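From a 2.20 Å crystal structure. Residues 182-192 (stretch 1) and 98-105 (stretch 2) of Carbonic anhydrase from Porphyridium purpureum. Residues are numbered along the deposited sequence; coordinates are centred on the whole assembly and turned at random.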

# COMPACT_ATOMS: atom_id res chain seq x y z
N LEU A 182 18.48 14.23 -3.80
CA LEU A 182 18.65 12.82 -4.09
C LEU A 182 17.29 12.12 -3.98
O LEU A 182 17.01 11.16 -4.72
CB LEU A 182 19.67 12.20 -3.12
CG LEU A 182 21.13 12.58 -3.41
CD1 LEU A 182 22.05 12.17 -2.26
CD2 LEU A 182 21.57 11.92 -4.72
N ASN A 183 16.44 12.57 -3.06
CA ASN A 183 15.11 11.98 -2.91
C ASN A 183 14.34 12.17 -4.24
O ASN A 183 13.84 11.21 -4.82
CB ASN A 183 14.35 12.62 -1.74
CG ASN A 183 12.98 11.96 -1.49
OD1 ASN A 183 12.89 10.73 -1.41
ND2 ASN A 183 11.93 12.76 -1.40
N VAL A 184 14.32 13.38 -4.76
CA VAL A 184 13.63 13.64 -6.03
C VAL A 184 14.18 12.72 -7.12
O VAL A 184 13.41 12.06 -7.81
CB VAL A 184 13.79 15.12 -6.49
CG1 VAL A 184 13.21 15.31 -7.88
CG2 VAL A 184 13.09 16.05 -5.55
N LEU A 185 15.51 12.62 -7.22
CA LEU A 185 16.14 11.77 -8.25
C LEU A 185 15.74 10.31 -8.12
O LEU A 185 15.54 9.61 -9.11
CB LEU A 185 17.67 11.85 -8.20
CG LEU A 185 18.41 12.43 -9.41
CD1 LEU A 185 19.89 12.08 -9.29
CD2 LEU A 185 17.85 11.89 -10.71
N GLU A 186 15.67 9.84 -6.88
CA GLU A 186 15.26 8.46 -6.63
C GLU A 186 13.78 8.25 -7.03
O GLU A 186 13.41 7.25 -7.63
CB GLU A 186 15.50 8.15 -5.15
CG GLU A 186 16.09 6.77 -4.89
CD GLU A 186 17.37 6.47 -5.70
OE1 GLU A 186 17.25 5.63 -6.63
OE2 GLU A 186 18.46 7.05 -5.42
N GLN A 187 12.92 9.22 -6.74
CA GLN A 187 11.51 9.11 -7.11
C GLN A 187 11.38 9.11 -8.66
O GLN A 187 10.62 8.33 -9.21
CB GLN A 187 10.66 10.21 -6.45
CG GLN A 187 10.78 10.29 -4.90
CD GLN A 187 10.86 8.93 -4.21
OE1 GLN A 187 10.05 8.05 -4.46
NE2 GLN A 187 11.87 8.75 -3.38
N VAL A 188 12.15 9.94 -9.34
CA VAL A 188 12.13 9.97 -10.80
C VAL A 188 12.49 8.58 -11.31
O VAL A 188 11.85 8.05 -12.22
CB VAL A 188 13.13 11.00 -11.36
CG1 VAL A 188 13.36 10.78 -12.86
CG2 VAL A 188 12.58 12.39 -11.12
N HIS A 189 13.49 7.97 -10.69
CA HIS A 189 13.87 6.61 -11.07
C HIS A 189 12.66 5.67 -10.94
O HIS A 189 12.39 4.83 -11.81
CB HIS A 189 15.00 6.09 -10.17
CG HIS A 189 15.32 4.63 -10.41
ND1 HIS A 189 14.70 3.61 -9.71
CD2 HIS A 189 16.11 4.03 -11.32
CE1 HIS A 189 15.10 2.45 -10.19
NE2 HIS A 189 15.96 2.68 -11.17
N ASN A 190 11.98 5.77 -9.80
CA ASN A 190 10.83 4.94 -9.51
C ASN A 190 9.69 5.16 -10.51
O ASN A 190 9.06 4.21 -10.96
CB ASN A 190 10.36 5.17 -8.07
CG ASN A 190 11.34 4.61 -7.05
OD1 ASN A 190 12.30 3.92 -7.42
ND2 ASN A 190 11.10 4.87 -5.78
N VAL A 191 9.45 6.41 -10.89
CA VAL A 191 8.40 6.68 -11.87
C VAL A 191 8.72 5.97 -13.19
O VAL A 191 7.87 5.28 -13.75
CB VAL A 191 8.23 8.18 -12.10
CG1 VAL A 191 7.29 8.41 -13.26
CG2 VAL A 191 7.70 8.84 -10.84
N CYS A 192 9.96 6.09 -13.66
CA CYS A 192 10.40 5.47 -14.93
C CYS A 192 10.35 3.97 -14.90
O CYS A 192 10.15 3.34 -15.94
CB CYS A 192 11.83 5.87 -15.31
SG CYS A 192 12.10 7.62 -15.42
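Stretch 2, residues 98-105: IANQCIHS

An irregular segment is laid along one face of a helix and held there mainly by helix amide side chains that hydrogen-bond to its main chain, with a small apolar contact beside them. Residues 182-192 lie within a longer helix, its i to i+4 bonds unbroken from Glu 186 N to Leu 182 O (2.9 Å) through Cys 192 N to Val 188 O (3.1 Å). Stretch 2 has no regular helix or strand across the contact: Ala 99 and Asn 100 both have positive phi (64° and 40°), after which Gln 101 is extended (-81°/147°) and Cys 102 is bent off it (-130°/66°). No crossing angle applies, but the direction is clear, since contacts advance along both chains together, from Asn 183 against Ala 99 to Asn 190 against His 104. The chains are nearest at Gln 187 and Cys 102, whose CA atoms are 5.0 Å apart, against 7.6 Å between the CA atoms of Val 184 and Asn 100.

The rule of the helix face is its spacing. Asn 183, Gln 187 and Asn 190, set four and three residues apart, all direct CA-to-CB toward stretch 2, and each supplies one main-chain bond. Asn 183 ND2 donates to Ala 99 O at 3.1 Å. Gln 187 OE1 accepts from Cys 102 N at a short 2.6 Å, while Asn 190 ND2 donates to Cys 102 O at 3.0 Å, so Cys 102 has both its amide and its carbonyl answered by the helix. Side-chain amides of the helix thus meet polar main-chain atoms of a segment with no regular structure. Gln 187 can reach this position with chi1 and chi2 both m; its NE2 meanwhile donates to Asn 183 OD1 at 3.0 Å, tying two of the three amides together.

The side chains of stretch 2 fill in around this ladder. Cys 102, pointing toward the helix, is the most covered residue of the contact, and its SG packs 3.5 Å from Val 191 CG2. Upstream, Asn 100 O sits 3.3 Å from Gln 187 CG, and Asn 100 ND2 lies 4.0 Å from Val 184 CG2. A water accepts from both Asn 100 ND2 (3.1 Å) and Asn 183 ND2 (2.9 Å), bridging two donors that could not satisfy each other. Downstream, the His 104 ring comes in against Asn 190, whose ND2 lies over one ring face. Ile 103, by contrast, points away, and the buried surface totals 433 Å² over both sides.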

# COMPACT_ATOMS: atom_id res chain seq x y z
N ILE A 98 3.39 12.86 1.53
CA ILE A 98 4.51 13.24 2.38
C ILE A 98 5.83 13.00 1.66
O ILE A 98 6.16 11.87 1.28
CB ILE A 98 4.50 12.44 3.73
CG1 ILE A 98 3.28 12.83 4.58
CG2 ILE A 98 5.81 12.69 4.51
CD1 ILE A 98 3.28 14.28 5.02
N ALA A 99 6.58 14.08 1.46
CA ALA A 99 7.89 14.05 0.82
C ALA A 99 7.91 13.60 -0.63
O ALA A 99 8.88 12.98 -1.07
CB ALA A 99 8.87 13.21 1.64
N ASN A 100 6.85 13.91 -1.38
CA ASN A 100 6.77 13.58 -2.82
C ASN A 100 7.32 12.20 -3.21
O ASN A 100 8.07 12.06 -4.17
CB ASN A 100 7.40 14.70 -3.68
CG ASN A 100 8.78 15.17 -3.17
OD1 ASN A 100 8.87 16.07 -2.34
ND2 ASN A 100 9.83 14.56 -3.67
N GLN A 101 6.86 11.18 -2.51
CA GLN A 101 7.31 9.82 -2.74
C GLN A 101 6.64 9.14 -3.91
O GLN A 101 5.45 9.34 -4.18
CB GLN A 101 7.08 8.98 -1.49
CG GLN A 101 7.92 9.39 -0.31
CD GLN A 101 9.41 9.22 -0.57
OE1 GLN A 101 10.14 10.20 -0.74
NE2 GLN A 101 9.85 7.98 -0.66
N CYS A 102 7.42 8.29 -4.56
CA CYS A 102 6.96 7.50 -5.66
C CYS A 102 7.38 6.07 -5.33
O CYS A 102 8.20 5.47 -6.03
CB CYS A 102 7.55 7.98 -6.98
SG CYS A 102 6.94 9.60 -7.47
N ILE A 103 6.78 5.53 -4.28
CA ILE A 103 7.05 4.18 -3.80
C ILE A 103 6.56 3.16 -4.82
O ILE A 103 5.42 3.23 -5.28
CB ILE A 103 6.38 3.98 -2.42
CG1 ILE A 103 7.02 4.94 -1.42
CG2 ILE A 103 6.47 2.52 -1.96
CD1 ILE A 103 6.19 5.22 -0.22
N HIS A 104 7.41 2.20 -5.16
CA HIS A 104 7.09 1.17 -6.15
C HIS A 104 5.71 0.56 -6.04
O HIS A 104 4.99 0.48 -7.02
CB HIS A 104 8.11 0.02 -6.11
CG HIS A 104 9.52 0.43 -6.38
ND1 HIS A 104 10.55 0.22 -5.48
CD2 HIS A 104 10.10 0.98 -7.47
CE1 HIS A 104 11.69 0.61 -6.02
NE2 HIS A 104 11.44 1.07 -7.23
N SER A 105 5.34 0.12 -4.84
CA SER A 105 4.08 -0.54 -4.63
C SER A 105 2.98 0.29 -3.99
O SER A 105 1.97 -0.25 -3.57
CB SER A 105 4.31 -1.86 -3.86
OG SER A 105 5.21 -1.65 -2.80
O HOH W 1 12.43 15.46 -2.26